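Local structure of FMN reductase (NADPH) (Bacillus subtilis, 3N2S) at residues T39-A45 with V109-D113; F76-C80 with A117-M121; L83-Q87 with P152-L156; P174-A180 with T197-Y201. The protein uses NADPH to reduce flavin mononucleotide and also reduces nitroaromatic compounds, quinones and azo dyes, working as a homodimer. The contacts are given in a common frame with arbitrary orientation. Numbering follows the deposited sequence.

In the fold
Interactions 1, 2 and 3 alternate along the chain within the nitroreductase family core, while interaction 4 opens after all of them have closed. Helix 104-127 supplies one side of both interactions 1 and 2, whose centres are 14 Å apart. Interactions 2 and 3 both reach the antiparallel sheet, on neighbouring strands 75-82 and 155-164, and interactions 1 and 3 touch where Val43 and Ala45 meet His86 and Leu83. Interaction 4 lies about 39 Å from interaction 3, centre to centre, on the opposite side of the chain's centre. Interactions 1 and 4 both hold FMN-pocket residues and reach the second subunit, so each flavin of the homodimer is bound by both chains.

Interaction 1. Residues T39-A45 with V109-D113; sequences TSSYVQA and VSLID. With FMN (flavin mononucleotide), chain G.
Residues 39-45 form an irregular loop, with Ser41, Tyr42 and Gln44 all at positive phi, that wraps round the carboxylate of Asp113, within helix 104-127. In register, Thr39 lies by Asp113, Ser40 by Val109 and Ala45 by Ser110. Asp113, with chi1 near -100°, accepts on both oxygens: OD2 from Thr39 OG1 (2.7 Å) and Ala45 N (3.0 Å), OD1 from Ser40 N (3.0 Å). Thr39 OG1 in turn accepts Gln44 N at 2.7 Å. A water takes Ser40 OG at 2.6 Å and donates to Asp113 OD1 (2.6 Å) and Val109 O (2.7 Å). Val43 CG2 packs on Val109 CG1 at 3.8 Å. The loop is part of an FMN pocket: Thr39 N donates to FMN O3' at 3.1 Å, and Ile112 CG2 lies 3.7 Å from FMN C7M, while the second subunit supplies many of the flavin's other hydrogen bonds. With four donors on its two oxygens, Asp113 is probably ionised, and its carboxylate ties the flavin-binding loop to the helix.

Interaction 2. Residues F76-C80 with A117-M121; sequences FFVFC and AAQNM
An extended strand, residues 76-80, runs nearly antiparallel to helical segment 117-121, the axes 155° apart and 10.4 Å from each other at closest approach. That gap is filled by two phenylalanines from the strand and a long selenomethionine from the helix. Phe77 and Phe79, two residues apart and both with chi1 m, point at the helix; Phe79 is level with Ala118, their CA atoms 7.1 Å apart. The small alanines leave the hollow for its ring: Ala118 CB sits 3.7 Å from the Phe79 centroid, almost on the ring normal, a CH-pi contact, and Ala117 CB is 4.2 Å from Phe79 CE1. One turn on, Met121 (chi1 and chi2 t, chi3 m) reaches across the gap. Its SE lies over the face of Phe77, 3.5 Å from the centroid, and at the edge of Phe79, 3.8 Å from Phe79 CZ, so it makes Met-aromatic contacts with both; Met121 CE rests over the Phe77 ring too, 4.0 Å from its centroid, as a CH-pi contact. This is the helix-on-sheet packing of an alpha-beta sandwich: strand 75-82 is paired with 46-51 on one side and 155-164 on the other, Ile48 touches both phenylalanines, and Leu30 and Ala34 of helix 24-35 close over Met121.

Interaction 3. Residues L83-Q87 with P152-L156; sequences LYRHQ and PDHVL
Tyr84, chi1 t, lays its ring against Pro152: Pro152 CG stands 3.5 Å from the ring centroid, 8° off the normal, a CH-pi contact over one face. Val155 CG2 touches Tyr84 CB at 3.5 Å, and Asp153 O lies 3.4 Å from Tyr84 CD1. The platform for this is a type II beta turn from Pro152 to Val155, with Asp153 at phi/psi -68/155 and His154 in the left-handed region at 70/17; its closing bond, Val155 N to Pro152 O, is weak at 3.4 Å. The CA atoms of Tyr84 and His154 are only 4.8 Å apart. His154 O accepts Leu83 N at 2.8 Å in a nearly straight hydrogen bond, and Tyr84 N at 3.3 Å in a weak one. Leu83 and His154 thus carry on the antiparallel pairing in which Leu156 bonds to Ala81, just where strand 75-82 has ended, helix 84-92 begins and strand 155-164 is about to start. Within the first helical turn Gln87 N bonds to Leu83 O at 3.0 Å, and Asp82 OD1 receives Arg85 N. Gln87, chi1 t, brings its OE1 to the edge of the His154 ring, 3.5 Å from His154 CD2, while Ser98 makes weak hydrogen bonds with both side chains. Tyr187 of the second subunit packs against Tyr84 and Pro152, its ring plane at about 90° to that of Tyr84.

Interaction 4. Residues P174-A180 with T197-Y201; sequences PRLPKQA and TMNTY. With FMN (flavin mononucleotide), chain E.
Tyr201, on helical segment 197-201, has the most surface covered here; with chi1 t it stretches along the extended chain of residues 174-177. Its OH donates to Pro174 O at 2.8 Å, and Leu176 CA sits over the ring face, 3.8 Å from the centroid, as a CH-pi contact. Leu176 bends its end in, so that Leu176 CD2 lies 3.5 Å from Tyr201 CD2 and 3.9 Å from SE of selenomethionine Met198. Pro177 CD meets Tyr201 CB at 3.8 Å. Residues 174-177 thus run from the FMN site along helix 191-213, whose Tyr201 and Met198 pack on Tyr42 and Leu89 of the second subunit. Arg175 points away from the helix, its NH1 (2.9 Å) and NH2 (2.7 Å) donating to the FMN phosphate oxygen O1P. One turn before Tyr201, Thr197 faces the weakly bonded helix that begins at about Lys178. Thr197 CG2 meets Gln179 CG at 3.4 Å, and Ala180 CB stands 4.4 Å from Thr197 OG1, a hydroxyl hydrogen-bonded to Phe194 O.

Interaction 1. Residues T39-A45 with V109-D113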
# COMPACT_ATOMS: atom_id res chain seq x y z
N THR A 39 9.35 5.18 0.25
CA THR A 39 9.29 4.84 -1.16
C THR A 39 10.49 3.95 -1.54
O THR A 39 11.62 4.31 -1.24
CB THR A 39 9.18 6.11 -2.03
OG1 THR A 39 9.49 5.76 -3.37
CG2 THR A 39 10.15 7.23 -1.57
N SER A 40 10.22 2.78 -2.15
CA SER A 40 11.27 1.81 -2.55
C SER A 40 12.31 2.49 -3.44
O SER A 40 11.95 3.09 -4.44
CB SER A 40 10.67 0.66 -3.34
OG SER A 40 9.72 -0.08 -2.60
N SER A 41 13.59 2.43 -3.02
CA SER A 41 14.74 3.01 -3.71
C SER A 41 14.53 4.47 -4.13
O SER A 41 15.07 4.87 -5.17
CB SER A 41 15.15 2.15 -4.90
OG SER A 41 15.55 0.87 -4.43
N TYR A 42 13.70 5.23 -3.37
CA TYR A 42 13.43 6.66 -3.58
C TYR A 42 12.72 6.93 -4.93
O TYR A 42 12.64 8.08 -5.37
CB TYR A 42 14.81 7.38 -3.56
CG TYR A 42 14.88 8.84 -3.19
CD1 TYR A 42 13.80 9.49 -2.59
CD2 TYR A 42 16.06 9.56 -3.36
CE1 TYR A 42 13.89 10.82 -2.19
CE2 TYR A 42 16.16 10.89 -2.97
CZ TYR A 42 15.07 11.52 -2.40
OH TYR A 42 15.22 12.82 -1.97
N VAL A 43 12.18 5.87 -5.57
CA VAL A 43 11.55 5.97 -6.90
C VAL A 43 10.27 6.77 -6.98
O VAL A 43 9.97 7.31 -8.06
CB VAL A 43 11.48 4.63 -7.69
CG1 VAL A 43 12.83 3.91 -7.67
CG2 VAL A 43 10.39 3.72 -7.13
N GLN A 44 9.49 6.84 -5.87
CA GLN A 44 8.22 7.58 -5.79
C GLN A 44 7.35 7.24 -7.02
O GLN A 44 6.94 8.13 -7.78
CB GLN A 44 8.48 9.10 -5.67
CG GLN A 44 9.25 9.48 -4.42
CD GLN A 44 9.93 10.84 -4.53
OE1 GLN A 44 9.33 11.88 -4.32
NE2 GLN A 44 11.22 10.85 -4.78
N ALA A 45 7.13 5.93 -7.23
CA ALA A 45 6.48 5.39 -8.43
C ALA A 45 4.95 5.52 -8.47
O ALA A 45 4.24 4.56 -8.74
CB ALA A 45 6.92 3.95 -8.65
N VAL A 109 6.54 -2.76 -6.84
CA VAL A 109 7.13 -1.52 -6.33
C VAL A 109 6.15 -0.35 -6.46
O VAL A 109 5.89 0.36 -5.47
CB VAL A 109 8.52 -1.23 -6.99
CG1 VAL A 109 8.91 0.24 -6.85
CG2 VAL A 109 9.61 -2.14 -6.39
N SER A 110 5.59 -0.17 -7.65
CA SER A 110 4.68 0.96 -7.91
C SER A 110 3.35 0.85 -7.15
O SER A 110 2.88 1.87 -6.64
CB SER A 110 4.48 1.17 -9.41
OG SER A 110 3.92 0.02 -10.03
N LEU A 111 2.77 -0.37 -7.03
CA LEU A 111 1.53 -0.58 -6.29
C LEU A 111 1.73 -0.28 -4.80
O LEU A 111 0.90 0.40 -4.20
CB LEU A 111 1.02 -2.02 -6.46
CG LEU A 111 -0.12 -2.21 -7.48
CD1 LEU A 111 0.36 -1.87 -8.89
CD2 LEU A 111 -0.63 -3.63 -7.45
N ILE A 112 2.82 -0.79 -4.22
CA ILE A 112 3.14 -0.57 -2.80
C ILE A 112 3.40 0.93 -2.55
O ILE A 112 2.86 1.49 -1.61
CB ILE A 112 4.30 -1.49 -2.32
CG1 ILE A 112 3.82 -2.98 -2.34
CG2 ILE A 112 4.80 -1.06 -0.91
CD1 ILE A 112 4.97 -4.02 -2.33
N ASP A 113 4.20 1.58 -3.42
CA ASP A 113 4.49 3.02 -3.26
C ASP A 113 3.20 3.84 -3.24
O ASP A 113 3.03 4.69 -2.37
CB ASP A 113 5.41 3.51 -4.39
CG ASP A 113 6.88 3.64 -4.02
OD1 ASP A 113 7.33 2.94 -3.07
OD2 ASP A 113 7.59 4.43 -4.68
N1 FMN G . 15.50 0.91 2.74
C2 FMN G . 16.53 0.04 3.03
O2 FMN G . 17.55 0.44 3.61
N3 FMN G . 16.45 -1.25 2.64
C4 FMN G . 15.42 -1.87 2.02
O4 FMN G . 15.42 -3.03 1.71
C4A FMN G . 14.26 -0.99 1.74
N5 FMN G . 13.17 -1.49 1.19
C5A FMN G . 12.05 -0.63 1.06
C6 FMN G . 10.85 -1.23 0.58
C7 FMN G . 9.67 -0.48 0.52
C7M FMN G . 8.40 -1.15 0.07
C8 FMN G . 9.70 0.95 0.86
C8M FMN G . 8.51 1.78 0.78
C9 FMN G . 10.91 1.54 1.31
C9A FMN G . 12.10 0.77 1.41
N10 FMN G . 13.31 1.27 1.95
C10 FMN G . 14.40 0.46 2.17
C1' FMN G . 13.39 2.68 2.37
C2' FMN G . 13.52 3.60 1.16
O2' FMN G . 14.85 3.47 0.69
C3' FMN G . 13.27 5.02 1.65
O3' FMN G . 11.90 5.12 2.07
C4' FMN G . 13.59 6.09 0.55
O4' FMN G . 15.02 6.16 0.34
C5' FMN G . 13.10 7.51 0.99
O5' FMN G . 13.79 7.83 2.19
P FMN G . 12.98 8.24 3.51
O1P FMN G . 14.08 8.31 4.59
O2P FMN G . 12.10 7.02 3.96
O3P FMN G . 12.10 9.46 3.32
O HOH W 1 7.20 0.39 -3.11

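Interaction 2. Residues F76-C80 with A117-M121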
# COMPACT_ATOMS: atom_id res chain seq x y z
N PHE A 76 -12.15 14.23 -5.02
CA PHE A 76 -11.94 12.83 -5.38
C PHE A 76 -10.52 12.65 -5.93
O PHE A 76 -10.18 13.25 -6.96
CB PHE A 76 -13.00 12.31 -6.36
CG PHE A 76 -12.95 10.82 -6.60
CD1 PHE A 76 -13.19 9.91 -5.57
CD2 PHE A 76 -12.67 10.31 -7.87
CE1 PHE A 76 -13.12 8.53 -5.80
CE2 PHE A 76 -12.61 8.94 -8.10
CZ PHE A 76 -12.85 8.06 -7.07
N PHE A 77 -9.70 11.87 -5.23
CA PHE A 77 -8.32 11.60 -5.63
C PHE A 77 -8.23 10.24 -6.31
O PHE A 77 -8.83 9.29 -5.84
CB PHE A 77 -7.38 11.62 -4.41
CG PHE A 77 -7.30 12.93 -3.65
CD1 PHE A 77 -6.31 13.86 -3.93
CD2 PHE A 77 -8.17 13.19 -2.59
CE1 PHE A 77 -6.19 15.04 -3.18
CE2 PHE A 77 -8.08 14.38 -1.86
CZ PHE A 77 -7.08 15.29 -2.15
N VAL A 78 -7.44 10.15 -7.40
CA VAL A 78 -7.22 8.85 -8.04
C VAL A 78 -5.73 8.53 -7.90
O VAL A 78 -4.89 9.28 -8.41
CB VAL A 78 -7.74 8.71 -9.51
CG1 VAL A 78 -7.40 7.33 -10.08
CG2 VAL A 78 -9.24 8.96 -9.57
N PHE A 79 -5.42 7.41 -7.22
CA PHE A 79 -4.04 6.98 -7.03
C PHE A 79 -3.64 6.08 -8.16
O PHE A 79 -4.34 5.11 -8.45
CB PHE A 79 -3.83 6.28 -5.66
CG PHE A 79 -3.73 7.30 -4.55
CD1 PHE A 79 -2.49 7.68 -4.05
CD2 PHE A 79 -4.87 7.91 -4.04
CE1 PHE A 79 -2.39 8.66 -3.05
CE2 PHE A 79 -4.78 8.87 -3.02
CZ PHE A 79 -3.54 9.24 -2.54
N CYS A 80 -2.50 6.39 -8.79
CA CYS A 80 -1.99 5.61 -9.93
C CYS A 80 -0.62 5.08 -9.66
O CYS A 80 0.22 5.83 -9.15
CB CYS A 80 -1.95 6.44 -11.21
SG CYS A 80 -3.49 7.27 -11.63
N ALA A 117 1.43 5.92 0.07
CA ALA A 117 1.07 7.34 -0.08
C ALA A 117 -0.43 7.56 0.24
O ALA A 117 -0.78 8.51 0.95
CB ALA A 117 1.38 7.80 -1.50
N ALA A 118 -1.32 6.68 -0.29
CA ALA A 118 -2.76 6.79 -0.06
C ALA A 118 -3.12 6.66 1.40
O ALA A 118 -4.01 7.38 1.88
CB ALA A 118 -3.52 5.76 -0.88
N GLN A 119 -2.47 5.72 2.11
CA GLN A 119 -2.77 5.54 3.53
C GLN A 119 -2.29 6.71 4.39
O GLN A 119 -2.97 7.06 5.36
CB GLN A 119 -2.36 4.16 4.05
CG GLN A 119 -2.91 3.85 5.46
CD GLN A 119 -4.41 4.00 5.68
OE1 GLN A 119 -4.86 4.34 6.79
NE2 GLN A 119 -5.24 3.79 4.67
N ASN A 120 -1.18 7.35 4.00
CA ASN A 120 -0.71 8.58 4.67
C ASN A 120 -1.76 9.68 4.46
O ASN A 120 -2.11 10.39 5.42
CB ASN A 120 0.62 9.04 4.09
CG ASN A 120 1.80 8.78 5.00
OD1 ASN A 120 2.92 9.19 4.73
ND2 ASN A 120 1.57 8.08 6.09
N MSE A 121 -2.28 9.81 3.22
CA MSE A 121 -3.34 10.79 2.94
C MSE A 121 -4.58 10.50 3.79
O MSE A 121 -5.19 11.43 4.33
CB MSE A 121 -3.72 10.80 1.43
CG MSE A 121 -4.80 11.86 1.14
SE MSE A 121 -5.31 12.06 -0.70
CE MSE A 121 -3.67 12.96 -1.41

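Interaction 3. Residues L83-Q87 with P152-L156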
# COMPACT_ATOMS: atom_id res chain seq x y z
N LEU A 83 5.14 4.74 -13.72
CA LEU A 83 6.51 4.49 -14.19
C LEU A 83 6.78 5.31 -15.46
O LEU A 83 7.87 5.26 -16.05
CB LEU A 83 6.76 2.99 -14.39
CG LEU A 83 6.77 2.17 -13.07
CD1 LEU A 83 6.80 0.69 -13.32
CD2 LEU A 83 7.91 2.59 -12.15
N TYR A 84 5.79 6.12 -15.85
CA TYR A 84 5.88 7.02 -17.01
C TYR A 84 6.90 8.14 -16.73
O TYR A 84 7.69 8.50 -17.61
CB TYR A 84 4.51 7.60 -17.34
CG TYR A 84 4.50 8.67 -18.41
CD1 TYR A 84 4.44 8.34 -19.76
CD2 TYR A 84 4.48 10.02 -18.06
CE1 TYR A 84 4.37 9.33 -20.74
CE2 TYR A 84 4.42 11.02 -19.04
CZ TYR A 84 4.35 10.67 -20.38
OH TYR A 84 4.31 11.64 -21.35
N ARG A 85 6.90 8.66 -15.48
CA ARG A 85 7.84 9.68 -15.01
C ARG A 85 9.28 9.19 -15.26
O ARG A 85 10.10 9.94 -15.80
CB ARG A 85 7.62 9.90 -13.50
CG ARG A 85 8.56 10.92 -12.82
CD ARG A 85 8.25 11.13 -11.34
NE ARG A 85 6.88 11.63 -11.16
CZ ARG A 85 5.91 10.95 -10.54
NH1 ARG A 85 6.16 9.78 -9.97
NH2 ARG A 85 4.68 11.45 -10.47
N HIS A 86 9.55 7.93 -14.92
CA HIS A 86 10.84 7.24 -15.05
C HIS A 86 11.18 7.00 -16.53
O HIS A 86 12.32 7.26 -16.94
CB HIS A 86 10.84 5.96 -14.18
CG HIS A 86 10.29 6.22 -12.81
ND1 HIS A 86 8.91 6.34 -12.58
CD2 HIS A 86 10.93 6.52 -11.66
CE1 HIS A 86 8.78 6.66 -11.31
NE2 HIS A 86 9.97 6.77 -10.71
N GLN A 87 10.19 6.59 -17.33
CA GLN A 87 10.36 6.43 -18.78
C GLN A 87 10.80 7.77 -19.40
O GLN A 87 11.78 7.81 -20.13
CB GLN A 87 9.05 5.97 -19.45
CG GLN A 87 9.23 5.65 -20.93
CD GLN A 87 7.94 5.61 -21.71
OE1 GLN A 87 6.92 6.23 -21.36
NE2 GLN A 87 7.97 4.89 -22.83
N PRO A 152 -1.24 8.29 -19.59
CA PRO A 152 -0.42 7.72 -20.68
C PRO A 152 -0.01 6.28 -20.39
O PRO A 152 -0.42 5.69 -19.37
CB PRO A 152 0.77 8.67 -20.72
CG PRO A 152 0.95 9.10 -19.25
CD PRO A 152 -0.45 9.15 -18.69
N ASP A 153 0.86 5.71 -21.25
CA ASP A 153 1.36 4.35 -21.01
C ASP A 153 2.24 4.39 -19.76
O ASP A 153 2.73 5.46 -19.41
CB ASP A 153 2.14 3.81 -22.21
CG ASP A 153 1.71 2.41 -22.55
OD1 ASP A 153 2.41 1.46 -22.14
OD2 ASP A 153 0.63 2.25 -23.16
N HIS A 154 2.37 3.24 -19.07
CA HIS A 154 3.15 3.13 -17.81
C HIS A 154 2.50 3.85 -16.62
O HIS A 154 3.16 4.12 -15.62
CB HIS A 154 4.63 3.53 -17.98
CG HIS A 154 5.31 2.74 -19.05
ND1 HIS A 154 5.55 1.38 -18.89
CD2 HIS A 154 5.72 3.12 -20.27
CE1 HIS A 154 6.12 0.99 -20.02
NE2 HIS A 154 6.23 2.00 -20.88
N VAL A 155 1.20 4.14 -16.76
CA VAL A 155 0.40 4.75 -15.69
C VAL A 155 -0.84 3.85 -15.51
O VAL A 155 -1.55 3.57 -16.48
CB VAL A 155 0.04 6.25 -15.91
CG1 VAL A 155 -0.87 6.77 -14.79
CG2 VAL A 155 1.29 7.11 -15.98
N LEU A 156 -1.04 3.34 -14.28
CA LEU A 156 -2.16 2.47 -14.01
C LEU A 156 -3.01 3.00 -12.85
O LEU A 156 -2.57 2.93 -11.70
CB LEU A 156 -1.67 1.03 -13.69
CG LEU A 156 -2.76 -0.07 -13.60
CD1 LEU A 156 -3.34 -0.40 -15.00
CD2 LEU A 156 -2.20 -1.34 -12.99

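Interaction 4. Residues P174-A180 with T197-Y201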
# COMPACT_ATOMS: atom_id res chain seq x y z
N PRO A 174 -15.63 -4.71 12.85
CA PRO A 174 -14.61 -5.51 13.54
C PRO A 174 -13.61 -6.15 12.58
O PRO A 174 -13.97 -6.57 11.48
CB PRO A 174 -15.43 -6.58 14.28
CG PRO A 174 -16.81 -6.02 14.38
CD PRO A 174 -16.98 -5.25 13.08
N ARG A 175 -12.37 -6.21 13.01
CA ARG A 175 -11.28 -6.80 12.25
C ARG A 175 -11.04 -8.22 12.75
O ARG A 175 -11.44 -8.56 13.86
CB ARG A 175 -10.01 -5.96 12.42
CG ARG A 175 -10.10 -4.58 11.74
CD ARG A 175 -10.32 -4.69 10.22
NE ARG A 175 -10.14 -3.41 9.53
CZ ARG A 175 -11.12 -2.59 9.19
NH1 ARG A 175 -12.38 -2.88 9.52
NH2 ARG A 175 -10.87 -1.47 8.52
N LEU A 176 -10.35 -9.03 11.93
CA LEU A 176 -9.98 -10.40 12.29
C LEU A 176 -9.31 -10.44 13.66
O LEU A 176 -8.58 -9.50 14.01
CB LEU A 176 -8.96 -10.96 11.27
CG LEU A 176 -9.54 -11.50 9.93
CD1 LEU A 176 -8.46 -11.47 8.85
CD2 LEU A 176 -10.07 -12.93 10.09
N PRO A 177 -9.48 -11.53 14.43
CA PRO A 177 -8.75 -11.63 15.71
C PRO A 177 -7.26 -11.50 15.43
O PRO A 177 -6.79 -11.93 14.37
CB PRO A 177 -9.09 -13.05 16.19
CG PRO A 177 -10.46 -13.30 15.61
CD PRO A 177 -10.32 -12.73 14.21
N LYS A 178 -6.52 -10.88 16.35
CA LYS A 178 -5.07 -10.68 16.25
C LYS A 178 -4.33 -11.95 15.79
O LYS A 178 -3.53 -11.89 14.86
CB LYS A 178 -4.52 -10.17 17.60
CG LYS A 178 -3.00 -10.00 17.66
CD LYS A 178 -2.55 -9.79 19.10
CE LYS A 178 -1.06 -9.58 19.23
NZ LYS A 178 -0.66 -9.41 20.65
N GLN A 179 -4.61 -13.09 16.45
CA GLN A 179 -3.96 -14.36 16.15
C GLN A 179 -4.22 -14.95 14.73
O GLN A 179 -3.48 -15.83 14.29
CB GLN A 179 -4.14 -15.35 17.32
CG GLN A 179 -5.55 -15.93 17.49
CD GLN A 179 -6.62 -15.14 18.23
OE1 GLN A 179 -7.73 -15.65 18.45
NE2 GLN A 179 -6.34 -13.90 18.65
N ALA A 180 -5.25 -14.44 14.01
CA ALA A 180 -5.47 -14.83 12.62
C ALA A 180 -4.47 -14.10 11.70
O ALA A 180 -4.06 -14.64 10.68
CB ALA A 180 -6.88 -14.47 12.18
N THR A 197 -10.30 -19.56 15.36
CA THR A 197 -10.27 -18.11 15.11
C THR A 197 -11.33 -17.71 14.09
O THR A 197 -11.99 -16.70 14.29
CB THR A 197 -8.86 -17.64 14.70
OG1 THR A 197 -8.46 -18.34 13.54
CG2 THR A 197 -7.84 -17.85 15.79
N MSE A 198 -11.49 -18.49 13.01
CA MSE A 198 -12.47 -18.22 11.96
C MSE A 198 -13.91 -18.39 12.45
O MSE A 198 -14.76 -17.61 12.06
CB MSE A 198 -12.19 -19.03 10.69
CG MSE A 198 -10.83 -18.67 10.04
SE MSE A 198 -10.57 -16.74 9.70
CE MSE A 198 -12.36 -16.45 8.89
N ASN A 199 -14.17 -19.38 13.33
CA ASN A 199 -15.49 -19.59 13.93
C ASN A 199 -15.84 -18.41 14.82
O ASN A 199 -16.96 -17.92 14.76
CB ASN A 199 -15.54 -20.89 14.77
CG ASN A 199 -15.75 -22.16 14.00
OD1 ASN A 199 -15.75 -22.21 12.77
ND2 ASN A 199 -15.93 -23.24 14.73
N THR A 200 -14.87 -17.97 15.65
CA THR A 200 -15.05 -16.83 16.56
C THR A 200 -15.35 -15.57 15.73
O THR A 200 -16.29 -14.84 16.05
CB THR A 200 -13.79 -16.63 17.42
OG1 THR A 200 -13.57 -17.82 18.17
CG2 THR A 200 -13.90 -15.45 18.38
N TYR A 201 -14.55 -15.32 14.68
CA TYR A 201 -14.75 -14.15 13.81
C TYR A 201 -16.08 -14.19 13.10
O TYR A 201 -16.77 -13.17 13.08
CB TYR A 201 -13.60 -13.99 12.82
CG TYR A 201 -13.62 -12.65 12.11
CD1 TYR A 201 -13.73 -11.46 12.83
CD2 TYR A 201 -13.45 -12.56 10.74
CE1 TYR A 201 -13.70 -10.22 12.19
CE2 TYR A 201 -13.38 -11.33 10.09
CZ TYR A 201 -13.51 -10.16 10.81
OH TYR A 201 -13.47 -8.95 10.15
N1 FMN E . -15.76 0.80 -0.35
C2 FMN E . -16.73 1.15 -1.24
O2 FMN E . -17.84 1.54 -0.84
N3 FMN E . -16.49 1.09 -2.58
C4 FMN E . -15.32 0.73 -3.19
O4 FMN E . -15.17 0.70 -4.42
C4A FMN E . -14.23 0.35 -2.27
N5 FMN E . -13.05 0.04 -2.75
C5A FMN E . -12.00 -0.15 -1.81
C6 FMN E . -10.70 -0.37 -2.33
C7 FMN E . -9.61 -0.46 -1.48
C7M FMN E . -8.21 -0.59 -2.08
C8 FMN E . -9.81 -0.46 -0.05
C8M FMN E . -8.68 -0.62 0.90
C9 FMN E . -11.12 -0.27 0.49
C9A FMN E . -12.23 -0.13 -0.36
N10 FMN E . -13.55 0.16 0.09
C10 FMN E . -14.56 0.44 -0.77
C1' FMN E . -13.80 0.22 1.55
C2' FMN E . -13.86 -1.20 2.12
O2' FMN E . -15.07 -1.72 1.77
C3' FMN E . -13.81 -1.07 3.64
O3' FMN E . -12.50 -0.49 3.97
C4' FMN E . -14.05 -2.45 4.39
O4' FMN E . -15.46 -2.74 4.29
C5' FMN E . -13.75 -2.29 5.90
O5' FMN E . -14.64 -1.25 6.40
P FMN E . -14.09 0.03 7.21
O1P FMN E . -13.40 -0.43 8.47
O2P FMN E . -15.38 0.80 7.36
O3P FMN E . -13.20 0.76 6.19